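Local coordinates for hypothetical protein XAC2396 (PDB 2G3W), which is of unknown function but has a compact fold built around a variation of the PD-(D/E)XK nuclease motif, at residues L29-H32 / P33-D37; G108-A111 / T112-W115; I14-M17 / D18-Y21. One frame throughout, in Å; residues are numbered along the deposited sequence.

Interaction 1 (L29-H32 / P33-D37); sequences LAQH and PSETD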
loop_
_atom_site.group_PDB
_atom_site.type_symbol
_atom_site.label_atom_id
_atom_site.label_comp_id
_atom_site.label_asym_id
_atom_site.label_seq_id
_atom_site.Cartn_x
_atom_site.Cartn_y
_atom_site.Cartn_z
ATOM N N LEU A 29 28.340 5.407 -8.516
ATOM C CA LEU A 29 27.404 6.530 -8.597
ATOM C C LEU A 29 28.160 7.815 -8.730
ATOM O O LEU A 29 29.036 8.111 -7.904
ATOM C CB LEU A 29 26.490 6.619 -7.352
ATOM C CG LEU A 29 25.505 5.508 -7.033
ATOM C CD1 LEU A 29 26.210 4.479 -6.146
ATOM C CD2 LEU A 29 24.302 6.124 -6.310
ATOM N N ALA A 30 27.859 8.559 -9.792
ATOM C CA ALA A 30 28.453 9.878 -9.988
ATOM C C ALA A 30 27.556 10.858 -9.255
ATOM O O ALA A 30 26.415 10.998 -9.615
ATOM C CB ALA A 30 28.512 10.237 -11.466
ATOM N N GLN A 31 28.065 11.529 -8.233
ATOM C CA GLN A 31 27.261 12.521 -7.502
ATOM C C GLN A 31 27.382 13.906 -8.147
ATOM O O GLN A 31 28.437 14.530 -8.097
ATOM C CB GLN A 31 27.689 12.615 -6.040
ATOM C CG GLN A 31 26.820 13.584 -5.228
ATOM C CD GLN A 31 27.058 13.476 -3.728
ATOM O OE1 GLN A 31 27.920 12.726 -3.281
ATOM N NE2 GLN A 31 26.279 14.222 -2.946
ATOM N N HIS A 32 26.295 14.362 -8.759
ATOM C CA HIS A 32 26.249 15.671 -9.436
ATOM C C HIS A 32 26.557 16.767 -8.412
ATOM O O HIS A 32 26.216 16.619 -7.244
ATOM C CB HIS A 32 24.845 15.865 -10.045
ATOM C CG HIS A 32 24.682 17.139 -10.826
ATOM N ND1 HIS A 32 24.899 17.216 -12.187
ATOM C CD2 HIS A 32 24.305 18.382 -10.435
ATOM C CE1 HIS A 32 24.679 18.455 -12.595
ATOM N NE2 HIS A 32 24.321 19.182 -11.551
ATOM N N PRO A 33 27.229 17.856 -8.831
ATOM C CA PRO A 33 27.460 18.955 -7.887
ATOM C C PRO A 33 26.183 19.517 -7.234
ATOM O O PRO A 33 26.257 19.998 -6.118
ATOM C CB PRO A 33 28.160 20.015 -8.747
ATOM C CG PRO A 33 28.773 19.249 -9.847
ATOM C CD PRO A 33 27.848 18.125 -10.143
ATOM N N SER A 34 25.028 19.429 -7.898
ATOM C CA SER A 34 23.757 19.891 -7.303
ATOM C C SER A 34 23.001 18.827 -6.478
ATOM O O SER A 34 21.920 19.106 -5.891
ATOM C CB SER A 34 22.837 20.507 -8.380
ATOM O OG SER A 34 23.399 21.699 -8.917
ATOM N N GLU A 35 23.564 17.618 -6.403
ATOM C CA GLU A 35 22.918 16.497 -5.708
ATOM C C GLU A 35 23.452 16.380 -4.295
ATOM O O GLU A 35 24.658 16.217 -4.102
ATOM C CB GLU A 35 23.165 15.188 -6.476
ATOM C CG GLU A 35 22.562 13.917 -5.844
ATOM C CD GLU A 35 22.687 12.727 -6.785
ATOM O OE1 GLU A 35 23.714 12.679 -7.488
ATOM O OE2 GLU A 35 21.777 11.853 -6.852
ATOM N N THR A 36 22.559 16.460 -3.310
ATOM C CA THR A 36 22.960 16.375 -1.895
ATOM C C THR A 36 23.353 14.954 -1.565
ATOM O O THR A 36 22.963 14.009 -2.285
ATOM C CB THR A 36 21.814 16.748 -0.926
ATOM O OG1 THR A 36 20.649 15.952 -1.220
ATOM C CG2 THR A 36 21.481 18.237 -1.007
ATOM N N ASP A 37 24.078 14.786 -0.462
ATOM C CA ASP A 37 24.353 13.444 0.089
ATOM C C ASP A 37 23.075 12.637 0.341
ATOM O O ASP A 37 22.995 11.451 0.019
ATOM C CB ASP A 37 25.145 13.577 1.389
ATOM C CG ASP A 37 26.542 14.082 1.167
ATOM O OD1 ASP A 37 26.999 14.237 0.006
ATOM O OD2 ASP A 37 27.209 14.313 2.175
#
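Q31 reaches across the turn that follows its strand and grips the far limb with both N-H groups of its amide. NE2 gives a nearly straight bond to the backbone O of E35 (2.8 Å), meeting that carbonyl from above its plane, and another to D37 OD1, 3.0 Å from Q31 NE2, on that oxygen's anti lone pair. Both acceptors lie close to the amide plane, while the carboxylate of D37 is turned 62° from it. The extended chain, with CG anti to the backbone N (chi1 -177°), carries the amide far enough to do this. R8 bonds Q31 OE1, so the amide is held at both its oxygen and its nitrogen.

H32 to E35 form a type I beta turn, closed by E35 N on H32 O (3.0 Å). Proline suits the second position, because its ring fixes phi near the value needed there. P33 also packs on its predecessor: CD sits over one face of the H32 ring, 3.5 Å from the centroid, in a CH-pi contact. From the turn's last position the extended side chain of E35 brings OE1 to H32 N, from which it takes a weak bond (3.3 Å). Its OE2 forms salt bridges with R39 and R43.

T36 is the N-cap of helix 37-49, its OG1 accepting from R39 N. The acid D37 opens the helix, where negative charge is probably favoured by the dipole. The turn thus joins strand 21-31 to helix 37-49, with Q31 packed against T6 of strand 6-16 and, like E35, against L40 of the helix.

Interaction 2 (G108-A111 / T112-W115); sequences GGQA and TETW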
loop_
_atom_site.group_PDB
_atom_site.type_symbol
_atom_site.label_atom_id
_atom_site.label_comp_id
_atom_site.label_asym_id
_atom_site.label_seq_id
_atom_site.Cartn_x
_atom_site.Cartn_y
_atom_site.Cartn_z
ATOM N N GLY A 108 10.307 14.324 1.029
ATOM C CA GLY A 108 10.494 15.732 1.389
ATOM C C GLY A 108 9.666 16.170 2.583
ATOM O O GLY A 108 9.594 17.355 2.853
ATOM N N GLY A 109 9.043 15.214 3.287
ATOM C CA GLY A 109 8.423 15.511 4.574
ATOM C C GLY A 109 7.064 16.155 4.313
ATOM O O GLY A 109 6.336 15.694 3.460
ATOM N N GLN A 110 6.743 17.241 5.004
ATOM C CA GLN A 110 5.450 17.891 4.799
ATOM C C GLN A 110 5.146 18.252 3.332
ATOM O O GLN A 110 3.996 18.162 2.887
ATOM C CB GLN A 110 5.339 19.148 5.677
ATOM C CG GLN A 110 4.983 18.850 7.126
ATOM C CD GLN A 110 3.479 18.740 7.377
ATOM O OE1 GLN A 110 2.702 18.348 6.494
ATOM N NE2 GLN A 110 3.065 19.091 8.598
ATOM N N ALA A 111 6.171 18.687 2.604
ATOM C CA ALA A 111 6.031 19.041 1.190
ATOM C C ALA A 111 5.492 17.868 0.369
ATOM O O ALA A 111 4.679 18.054 -0.545
ATOM C CB ALA A 111 7.364 19.491 0.632
ATOM N N THR A 112 5.996 16.673 0.655
ATOM C CA THR A 112 5.584 15.476 -0.051
ATOM C C THR A 112 4.150 15.046 0.301
ATOM O O THR A 112 3.410 14.623 -0.581
ATOM C CB THR A 112 6.563 14.324 0.195
ATOM O OG1 THR A 112 7.888 14.723 -0.193
ATOM C CG2 THR A 112 6.160 13.091 -0.607
ATOM N N GLU A 113 3.764 15.153 1.572
ATOM C CA GLU A 113 2.356 14.932 1.965
ATOM C C GLU A 113 1.410 15.963 1.327
ATOM O O GLU A 113 0.359 15.612 0.804
ATOM C CB GLU A 113 2.192 14.983 3.484
ATOM C CG GLU A 113 0.702 14.900 3.917
ATOM C CD GLU A 113 0.533 14.702 5.400
ATOM O OE1 GLU A 113 0.917 15.613 6.172
ATOM O OE2 GLU A 113 0.020 13.631 5.791
ATOM N N THR A 114 1.792 17.231 1.360
ATOM C CA THR A 114 0.987 18.264 0.714
ATOM C C THR A 114 0.863 18.041 -0.807
ATOM O O THR A 114 -0.244 18.104 -1.358
ATOM C CB THR A 114 1.500 19.656 1.043
ATOM O OG1 THR A 114 2.838 19.787 0.546
ATOM C CG2 THR A 114 1.497 19.841 2.539
ATOM N N TRP A 115 1.977 17.738 -1.450
ATOM C CA TRP A 115 2.008 17.342 -2.863
ATOM C C TRP A 115 1.025 16.177 -3.138
ATOM O O TRP A 115 0.167 16.261 -4.026
ATOM C CB TRP A 115 3.422 16.954 -3.278
ATOM C CG TRP A 115 3.532 16.378 -4.673
ATOM C CD1 TRP A 115 3.615 17.070 -5.848
ATOM C CD2 TRP A 115 3.636 14.985 -5.020
ATOM N NE1 TRP A 115 3.732 16.192 -6.912
ATOM C CE2 TRP A 115 3.743 14.910 -6.429
ATOM C CE3 TRP A 115 3.592 13.804 -4.283
ATOM C CZ2 TRP A 115 3.837 13.695 -7.113
ATOM C CZ3 TRP A 115 3.684 12.579 -4.972
ATOM C CH2 TRP A 115 3.797 12.543 -6.372
#
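This is a local contact at the N-terminus of helix 110-123, in which G108 and G109 lead from a loop into the first turns of the helix and meet T112 and E113 there. G109 is the N-cap; its positive phi (80°) is a conformation that glycine takes readily. G109 O receives E113 N, 3.2 Å away, and a weaker bond from T112 N.

T112 folds back over the start of the helix. Its OG1 lies beside its own backbone N (chi1 -57°), which brings it to G108, whose N-H it accepts (G108 N to T112 OG1 2.7 Å). Q86 NE2 bonds the same hydroxyl, tying a separate loop to the helix start. The helix is the crossover of a beta-alpha-beta unit, running between strands 101-106 and 129-133, and T112 touches E133 of the latter.

Backbone bonds continue the helix with T114 N to Q110 O (2.8 Å) and W115 N to A111 O (2.9 Å). The hydroxyl of T114 also faces the preceding turn: OG1 is 2.8 Å from A111 O and 3.1 Å from Q110 O, and either could take its proton. The W115 indole leaves this contact, touching V131 and meeting the ring of H119, whereas E113 packs on Y22 of the second subunit.

Interaction 3 (I14-M17 / D18-Y21); sequences ISDM and DRGY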
loop_
_atom_site.group_PDB
_atom_site.type_symbol
_atom_site.label_atom_id
_atom_site.label_comp_id
_atom_site.label_asym_id
_atom_site.label_seq_id
_atom_site.Cartn_x
_atom_site.Cartn_y
_atom_site.Cartn_z
ATOM N N ILE A 14 21.843 -7.733 -0.904
ATOM C CA ILE A 14 20.389 -7.555 -0.778
ATOM C C ILE A 14 19.710 -8.875 -0.400
ATOM O O ILE A 14 19.996 -9.926 -0.970
ATOM C CB ILE A 14 19.785 -6.973 -2.072
ATOM C CG1 ILE A 14 20.508 -5.677 -2.452
ATOM C CG2 ILE A 14 18.244 -6.742 -1.929
ATOM C CD1 ILE A 14 19.885 -4.946 -3.621
ATOM N N SER A 15 18.847 -8.797 0.607
ATOM C CA SER A 15 18.030 -9.912 1.051
ATOM C C SER A 15 16.599 -9.420 1.096
ATOM O O SER A 15 16.146 -8.854 2.099
ATOM C CB SER A 15 18.470 -10.380 2.428
ATOM O OG SER A 15 19.758 -10.938 2.359
ATOM N N ASP A 16 15.896 -9.617 -0.008
ATOM C CA ASP A 16 14.530 -9.148 -0.117
ATOM C C ASP A 16 13.589 -10.336 0.042
ATOM O O ASP A 16 13.376 -11.092 -0.903
ATOM C CB ASP A 16 14.309 -8.456 -1.464
ATOM C CG ASP A 16 12.952 -7.758 -1.557
ATOM O OD1 ASP A 16 11.983 -8.136 -0.869
ATOM O OD2 ASP A 16 12.851 -6.796 -2.330
HETATM N N MSE A 17 13.042 -10.491 1.245
HETATM C CA MSE A 17 12.040 -11.515 1.571
HETATM C C MSE A 17 10.768 -11.333 0.745
HETATM O O MSE A 17 10.120 -12.290 0.329
HETATM C CB MSE A 17 11.657 -11.418 3.051
HETATM C CG MSE A 17 12.431 -12.304 4.012
HETATM SE SE MSE A 17 12.103 -11.895 5.930
HETATM C CE MSE A 17 10.537 -10.709 5.810
ATOM N N ASP A 18 10.391 -10.076 0.532
ATOM C CA ASP A 18 9.143 -9.751 -0.166
ATOM C C ASP A 18 9.124 -10.177 -1.649
ATOM O O ASP A 18 8.075 -10.590 -2.162
ATOM C CB ASP A 18 8.814 -8.249 -0.026
ATOM C CG ASP A 18 8.581 -7.818 1.424
ATOM O OD1 ASP A 18 8.303 -8.676 2.277
ATOM O OD2 ASP A 18 8.665 -6.601 1.718
ATOM N N ARG A 19 10.279 -10.099 -2.312
ATOM C CA ARG A 19 10.400 -10.347 -3.763
ATOM C C ARG A 19 10.910 -11.742 -4.095
ATOM O O ARG A 19 10.767 -12.200 -5.232
ATOM C CB ARG A 19 11.397 -9.369 -4.405
ATOM C CG ARG A 19 10.888 -7.989 -4.767
ATOM C CD ARG A 19 12.095 -7.083 -5.144
ATOM N NE ARG A 19 12.557 -7.332 -6.507
ATOM C CZ ARG A 19 13.716 -6.935 -7.021
ATOM N NH1 ARG A 19 14.596 -6.262 -6.291
ATOM N NH2 ARG A 19 13.998 -7.245 -8.278
ATOM N N GLY A 20 11.543 -12.389 -3.121
ATOM C CA GLY A 20 12.372 -13.543 -3.399
ATOM C C GLY A 20 13.632 -13.129 -4.145
ATOM O O GLY A 20 14.102 -13.848 -5.032
ATOM N N TYR A 21 14.186 -11.976 -3.772
ATOM C CA TYR A 21 15.377 -11.435 -4.422
ATOM C C TYR A 21 16.598 -11.404 -3.505
ATOM O O TYR A 21 16.634 -10.659 -2.522
ATOM C CB TYR A 21 15.101 -10.026 -4.954
ATOM C CG TYR A 21 16.205 -9.488 -5.826
ATOM C CD1 TYR A 21 16.236 -9.775 -7.188
ATOM C CD2 TYR A 21 17.224 -8.703 -5.292
ATOM C CE1 TYR A 21 17.253 -9.296 -8.001
ATOM C CE2 TYR A 21 18.245 -8.205 -6.093
ATOM C CZ TYR A 21 18.248 -8.498 -7.446
ATOM O OH TYR A 21 19.244 -8.023 -8.248
HETATM O O HOH W 1 15.013 -5.666 -3.829
#
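D16 and R19 carry opposite charges, yet what links them is a water. The water donates to D16 OD2 (2.9 Å) and accepts from R19 NH1 (2.6 Å), lying in the guanidinium plane at its edge. D16 OD2 stays 4.2 Å from R19 NE, and the carboxylate and guanidinium planes stand 78° apart. The aspartate rests instead against the aliphatic part of the arginine, its OD2 tight against CD of R19 at 2.9 Å.

The other oxygen of D16 serves the backbone: OD1 accepts R19 N (3.0 Å) from above the carboxylate plane. CG of D16 is anti to its own N (chi1 -171°), which sets the carboxylate over the start of the loop. A short acid is well suited here, since it can hold a loop N-H with one oxygen and the bridging water with the other.

The loop joins strands 6-16 and 21-31 into a beta hairpin, which closes with a G1 beta bulge: G20 and Y21 both face D16. D16 O receives Y21 N and, more weakly, G20 N, while D16 N returns a bond to Y21 O (2.8 Å). G20 has the positive phi (69°) that glycine accommodates easily.

R19 then bends back so that NH1 lies 3.6 Å above the Y21 ring plane, toward its rim, and NH2 bonds A51 O. At the edge of the same ring, CG2 of I14 comes within 4.0 Å of Y21 CD2, and the phenol OH bonds H25. The two carboxylate oxygens of D18 take the N-H groups of D158 and G159, in the turn between strands 149-157 and 160-165. In one of its two conformers, selenomethionine M17 packs on Y74 of the second subunit.

Overall arrangement
Interactions 3 and 1 mark the two ends of strand 21-31: residues 14-21 lead into it from strand 6-16, and residues 29-37 carry it on to helix 37-49. Their centres are 28 Å apart, on opposite sides of the chain's centre. Interaction 2 opens the helix of a beta-alpha-beta unit whose strands, 101-106 and 129-133, belong to the same sheet, with its centre 22 Å from that of interaction 1 and 29 Å from that of interaction 3. No two of them touch, the smallest gap being about 10 Å between nearest atoms of interactions 1 and 2. Interactions 2 and 3 both reach the subunit interface.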